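PDB 5CWD: designed helical repeat protein from Synthetic construct, which has no known natural function, having been designed computationally from scratch to fold into an array of repeated helices. Local coordinates for residues T45-C53 against A75-P86. Residues are numbered along the deposited sequence; the frame is centred on the assembly and turned at random. Where two conformers were deposited one is given.
Sequences TKEAARSFC and ACLEVAKQAGMP
Phe-52 and Val-79 meet face against branch: Val-79 CB stands 4.1 Å above the plane of the Phe-52 ring, displaced toward the rim. From there Val-79 CG1 reaches Phe-52 CD1 at 3.5 Å. That branch lies between the backbone N and the carbonyl carbon (chi1 62°), facing the ring, while CG2, anti to the backbone N, points to Ala-49. Val-79 CG2 and Ala-49 CB are 3.8 Å apart. The Ala-49 methyl also meets the CB of Ala-83 and the CE of Met-85, so three side chains converge on one small residue. Extended through chi1 and chi2, the Met-85 chain carries SD to the carbonyl O of Lys-46; the turn at chi3 (58°) then brings CE against Ala-49 CB. This last pair is 3.4 Å apart. Helices 45-63 and 66-83 follow one another in the chain and run antiparallel, a helical hairpin within this designed repeat array; the axes of segments 45-53 and 75-83 make 178° and approach to 9.0 Å. Helix 4-20 adds Ala-14 and Ala-15 against Phe-52, and Ala-90 of helix 87-105 meets Met-85. A disulfide joins Cys-53 SG to Cys-76 SG, 2.0 Å long. Thr-45 OG1 donates to Ala-83 O across 3.1 Å, in the carbonyl plane and on a lone pair. A valine in place of Thr-45 would probably leave that carbonyl oxygen without this donor. Gly-84, with positive phi, is the first residue to leave helical phi/psi. The extended Lys-46 chain crosses Pro-86 at about a right angle, NZ lying 4.0 Å from Pro-86 CD.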
ATOM      1  N   THR A  45     -14.645 -10.497   1.602  1.00 53.95           N
ATOM      2  CA  THR A  45     -13.955  -9.932   0.450  1.00 54.20           C
ATOM      3  C   THR A  45     -13.196  -8.660   0.817  1.00 53.63           C
ATOM      4  O   THR A  45     -12.102  -8.416   0.309  1.00 55.37           O
ATOM      5  CB  THR A  45     -14.938  -9.618  -0.690  1.00 55.80           C
ATOM      6  OG1 THR A  45     -16.020  -8.824  -0.184  1.00 58.23           O
ATOM      7  CG2 THR A  45     -15.483 -10.904  -1.293  1.00 56.91           C
ATOM      8  N   LYS A  46     -13.778  -7.855   1.699  1.00 53.47           N
ATOM      9  CA  LYS A  46     -13.140  -6.619   2.142  1.00 52.41           C
ATOM     10  C   LYS A  46     -11.766  -6.891   2.743  1.00 51.69           C
ATOM     11  O   LYS A  46     -10.774  -6.273   2.353  1.00 53.07           O
ATOM     12  CB  LYS A  46     -14.013  -5.893   3.169  1.00 53.74           C
ATOM     13  CG  LYS A  46     -15.266  -5.256   2.595  1.00 50.92           C
ATOM     14  CD  LYS A  46     -15.813  -4.183   3.529  1.00 51.12           C
ATOM     15  CE  LYS A  46     -16.937  -3.393   2.878  1.00 53.49           C
ATOM     16  NZ  LYS A  46     -17.310  -2.196   3.680  1.00 55.37           N
ATOM     17  N   GLU A  47     -11.717  -7.817   3.694  1.00 53.48           N
ATOM     18  CA  GLU A  47     -10.476  -8.126   4.393  1.00 53.99           C
ATOM     19  C   GLU A  47      -9.468  -8.730   3.422  1.00 52.38           C
ATOM     20  O   GLU A  47      -8.267  -8.461   3.503  1.00 54.82           O
ATOM     21  CB  GLU A  47     -10.741  -9.078   5.559  1.00 55.71           C
ATOM     22  CG  GLU A  47      -9.700  -9.007   6.667  1.00 58.84           C
ATOM     23  CD  GLU A  47     -10.041  -9.902   7.842  1.00 64.24           C
ATOM     24  OE1 GLU A  47     -10.400 -11.077   7.611  1.00 66.25           O
ATOM     25  OE2 GLU A  47      -9.957  -9.430   8.997  1.00 64.83           O
ATOM     26  N   ALA A  48      -9.967  -9.542   2.497  1.00 50.51           N
ATOM     27  CA  ALA A  48      -9.127 -10.117   1.458  1.00 51.42           C
ATOM     28  C   ALA A  48      -8.466  -9.011   0.644  1.00 52.55           C
ATOM     29  O   ALA A  48      -7.239  -8.960   0.518  1.00 54.76           O
ATOM     30  CB  ALA A  48      -9.945 -11.017   0.557  1.00 52.52           C
ATOM     31  N   ALA A  49      -9.292  -8.123   0.102  1.00 53.69           N
ATOM     32  CA  ALA A  49      -8.811  -6.999  -0.689  1.00 51.95           C
ATOM     33  C   ALA A  49      -7.879  -6.112   0.131  1.00 52.11           C
ATOM     34  O   ALA A  49      -6.909  -5.566  -0.396  1.00 54.27           O
ATOM     35  CB  ALA A  49      -9.981  -6.192  -1.216  1.00 52.03           C
ATOM     36  N   ARG A  50      -8.181  -5.968   1.417  0.58 52.90           N
ATOM     37  CA  ARG A  50      -7.336  -5.193   2.318  0.58 52.32           C
ATOM     38  C   ARG A  50      -5.942  -5.806   2.385  0.58 52.78           C
ATOM     39  O   ARG A  50      -4.941  -5.136   2.119  0.58 53.55           O
ATOM     40  CB  ARG A  50      -7.955  -5.127   3.718  0.58 52.50           C
ATOM     41  CG  ARG A  50      -7.071  -4.466   4.771  0.58 53.27           C
ATOM     42  CD  ARG A  50      -7.660  -4.619   6.162  0.58 53.55           C
ATOM     43  NE  ARG A  50      -8.944  -3.940   6.287  0.58 52.32           N
ATOM     44  CZ  ARG A  50      -9.084  -2.638   6.512  0.58 53.11           C
ATOM     45  NH1 ARG A  50      -8.017  -1.858   6.634  0.58 53.06           N
ATOM     46  NH2 ARG A  50     -10.295  -2.112   6.611  0.58 55.59           N
ATOM     47  N   SER A  51      -5.888  -7.085   2.744  1.00 52.38           N
ATOM     48  CA  SER A  51      -4.619  -7.800   2.840  1.00 53.74           C
ATOM     49  C   SER A  51      -3.891  -7.774   1.495  1.00 53.11           C
ATOM     50  O   SER A  51      -2.660  -7.681   1.440  1.00 52.70           O
ATOM     51  CB  SER A  51      -4.853  -9.243   3.297  1.00 55.63           C
ATOM     52  OG  SER A  51      -3.637  -9.874   3.655  1.00 60.11           O
ATOM     53  N   PHE A  52      -4.665  -7.845   0.415  1.00 53.39           N
ATOM     54  CA  PHE A  52      -4.116  -7.740  -0.934  1.00 52.55           C
ATOM     55  C   PHE A  52      -3.447  -6.385  -1.148  1.00 53.71           C
ATOM     56  O   PHE A  52      -2.319  -6.313  -1.635  1.00 53.62           O
ATOM     57  CB  PHE A  52      -5.217  -7.948  -1.977  1.00 54.08           C
ATOM     58  CG  PHE A  52      -4.704  -8.111  -3.382  1.00 55.50           C
ATOM     59  CD1 PHE A  52      -4.329  -7.008  -4.132  1.00 53.84           C
ATOM     60  CD2 PHE A  52      -4.610  -9.366  -3.958  1.00 55.57           C
ATOM     61  CE1 PHE A  52      -3.865  -7.156  -5.422  1.00 52.52           C
ATOM     62  CE2 PHE A  52      -4.145  -9.518  -5.249  1.00 55.17           C
ATOM     63  CZ  PHE A  52      -3.775  -8.410  -5.980  1.00 54.04           C
ATOM     64  N   CYS A  53      -4.151  -5.314  -0.790  1.00 52.67           N
ATOM     65  CA  CYS A  53      -3.625  -3.962  -0.950  1.00 49.77           C
ATOM     66  C   CYS A  53      -2.388  -3.732  -0.095  1.00 50.35           C
ATOM     67  O   CYS A  53      -1.405  -3.149  -0.557  1.00 50.71           O
ATOM     68  CB  CYS A  53      -4.688  -2.928  -0.597  1.00 49.17           C
ATOM     69  SG  CYS A  53      -5.965  -2.748  -1.850  1.00 55.18           S
ATOM     70  N   ALA A  75      -3.747  -2.201  -9.074  1.00 56.97           N
ATOM     71  CA  ALA A  75      -4.122  -3.551  -8.652  1.00 56.90           C
ATOM     72  C   ALA A  75      -4.925  -3.516  -7.358  1.00 55.26           C
ATOM     73  O   ALA A  75      -5.981  -4.151  -7.249  1.00 55.86           O
ATOM     74  CB  ALA A  75      -2.885  -4.412  -8.479  1.00 57.44           C
ATOM     75  N   CYS A  76      -4.412  -2.781  -6.374  1.00 54.06           N
ATOM     76  CA  CYS A  76      -5.120  -2.592  -5.117  1.00 53.18           C
ATOM     77  C   CYS A  76      -6.517  -2.054  -5.378  1.00 55.38           C
ATOM     78  O   CYS A  76      -7.514  -2.598  -4.885  1.00 56.86           O
ATOM     79  CB  CYS A  76      -4.355  -1.637  -4.206  1.00 53.30           C
ATOM     80  SG  CYS A  76      -5.309  -1.070  -2.781  1.00 51.79           S
ATOM     81  N   LEU A  77      -6.590  -0.988  -6.166  1.00 54.20           N
ATOM     82  CA  LEU A  77      -7.883  -0.405  -6.496  1.00 53.61           C
ATOM     83  C   LEU A  77      -8.728  -1.379  -7.316  1.00 54.34           C
ATOM     84  O   LEU A  77      -9.958  -1.340  -7.264  1.00 54.97           O
ATOM     85  CB  LEU A  77      -7.699   0.908  -7.251  1.00 51.13           C
ATOM     86  CG  LEU A  77      -6.930   1.980  -6.478  1.00 52.59           C
ATOM     87  CD1 LEU A  77      -6.709   3.211  -7.344  1.00 57.47           C
ATOM     88  CD2 LEU A  77      -7.651   2.353  -5.188  1.00 52.07           C
ATOM     89  N   GLU A  78      -8.067  -2.261  -8.060  1.00 54.61           N
ATOM     90  CA  GLU A  78      -8.774  -3.242  -8.877  1.00 58.55           C
ATOM     91  C   GLU A  78      -9.475  -4.262  -7.993  1.00 58.08           C
ATOM     92  O   GLU A  78     -10.683  -4.468  -8.111  1.00 58.70           O
ATOM     93  CB  GLU A  78      -7.819  -3.956  -9.836  1.00 59.73           C
ATOM     94  CG  GLU A  78      -8.129  -3.714 -11.302  1.00 62.53           C
ATOM     95  CD  GLU A  78      -9.482  -4.265 -11.709  1.00 65.00           C
ATOM     96  OE1 GLU A  78      -9.931  -5.261 -11.101  1.00 60.99           O
ATOM     97  OE2 GLU A  78     -10.098  -3.701 -12.638  1.00 68.10           O
ATOM     98  N   VAL A  79      -8.713  -4.903  -7.112  1.00 56.94           N
ATOM     99  CA  VAL A  79      -9.294  -5.878  -6.199  1.00 55.00           C
ATOM    100  C   VAL A  79     -10.300  -5.186  -5.286  1.00 54.14           C
ATOM    101  O   VAL A  79     -11.311  -5.778  -4.912  1.00 55.08           O
ATOM    102  CB  VAL A  79      -8.218  -6.597  -5.355  1.00 53.95           C
ATOM    103  CG1 VAL A  79      -7.472  -5.615  -4.472  1.00 56.04           C
ATOM    104  CG2 VAL A  79      -8.843  -7.702  -4.516  1.00 53.84           C
ATOM    105  N   ALA A  80     -10.024  -3.935  -4.928  1.00 54.45           N
ATOM    106  CA  ALA A  80     -10.986  -3.147  -4.165  1.00 54.12           C
ATOM    107  C   ALA A  80     -12.306  -3.022  -4.926  1.00 55.84           C
ATOM    108  O   ALA A  80     -13.373  -3.289  -4.375  1.00 55.27           O
ATOM    109  CB  ALA A  80     -10.424  -1.775  -3.852  1.00 54.20           C
ATOM    110  N   LYS A  81     -12.229  -2.616  -6.190  1.00 58.94           N
ATOM    111  CA  LYS A  81     -13.420  -2.521  -7.031  1.00 57.47           C
ATOM    112  C   LYS A  81     -14.048  -3.894  -7.219  1.00 56.77           C
ATOM    113  O   LYS A  81     -15.262  -4.019  -7.360  1.00 58.33           O
ATOM    114  CB  LYS A  81     -13.084  -1.914  -8.395  1.00 59.98           C
ATOM    115  CG  LYS A  81     -13.836  -0.627  -8.699  1.00 65.02           C
ATOM    116  CD  LYS A  81     -13.535  -0.117 -10.102  1.00 68.24           C
ATOM    117  CE  LYS A  81     -14.337   1.138 -10.421  1.00 70.07           C
ATOM    118  NZ  LYS A  81     -13.923   1.756 -11.712  1.00 73.22           N
ATOM    119  N   GLN A  82     -13.206  -4.922  -7.224  1.00 57.44           N
ATOM    120  CA  GLN A  82     -13.660  -6.295  -7.406  1.00 59.06           C
ATOM    121  C   GLN A  82     -14.372  -6.808  -6.153  1.00 59.68           C
ATOM    122  O   GLN A  82     -15.327  -7.583  -6.241  1.00 58.60           O
ATOM    123  CB  GLN A  82     -12.469  -7.200  -7.744  1.00 59.59           C
ATOM    124  CG  GLN A  82     -12.843  -8.533  -8.383  1.00 61.56           C
ATOM    125  CD  GLN A  82     -12.872  -8.477  -9.898  1.00 66.74           C
ATOM    126  OE1 GLN A  82     -13.858  -8.871 -10.525  1.00 69.01           O
ATOM    127  NE2 GLN A  82     -11.782  -8.002 -10.497  1.00 67.48           N
ATOM    128  N   ALA A  83     -13.901  -6.363  -4.990  1.00 59.34           N
ATOM    129  CA  ALA A  83     -14.388  -6.864  -3.708  1.00 55.65           C
ATOM    130  C   ALA A  83     -15.507  -6.007  -3.122  1.00 55.50           C
ATOM    131  O   ALA A  83     -16.003  -6.288  -2.032  1.00 56.50           O
ATOM    132  CB  ALA A  83     -13.234  -6.947  -2.723  1.00 56.79           C
ATOM    133  N   GLY A  84     -15.901  -4.962  -3.841  1.00 55.77           N
ATOM    134  CA  GLY A  84     -16.927  -4.059  -3.355  1.00 52.38           C
ATOM    135  C   GLY A  84     -16.490  -3.305  -2.111  1.00 56.49           C
ATOM    136  O   GLY A  84     -17.327  -2.885  -1.310  1.00 55.38           O
ATOM    137  N   MET A  85     -15.180  -3.141  -1.943  1.00 57.31           N
ATOM    138  CA  MET A  85     -14.634  -2.351  -0.842  1.00 52.38           C
ATOM    139  C   MET A  85     -14.509  -0.894  -1.274  1.00 50.94           C
ATOM    140  O   MET A  85     -14.245  -0.619  -2.443  1.00 52.97           O
ATOM    141  CB  MET A  85     -13.270  -2.890  -0.403  1.00 51.48           C
ATOM    142  CG  MET A  85     -12.572  -2.022   0.639  1.00 52.01           C
ATOM    143  SD  MET A  85     -11.051  -2.728   1.311  1.00 55.84           S
ATOM    144  CE  MET A  85     -10.072  -2.965  -0.168  1.00 54.31           C
ATOM    145  N   PRO A  86     -14.711   0.051  -0.340  1.00 51.31           N
ATOM    146  CA  PRO A  86     -14.511   1.460  -0.698  1.00 53.38           C
ATOM    147  C   PRO A  86     -13.066   1.772  -1.083  1.00 54.00           C
ATOM    148  O   PRO A  86     -12.134   1.195  -0.523  1.00 53.45           O
ATOM    149  CB  PRO A  86     -14.906   2.206   0.579  1.00 54.89           C
ATOM    150  CG  PRO A  86     -15.816   1.281   1.293  1.00 53.32           C
ATOM    151  CD  PRO A  86     -15.302  -0.091   1.002  1.00 52.22           C
TER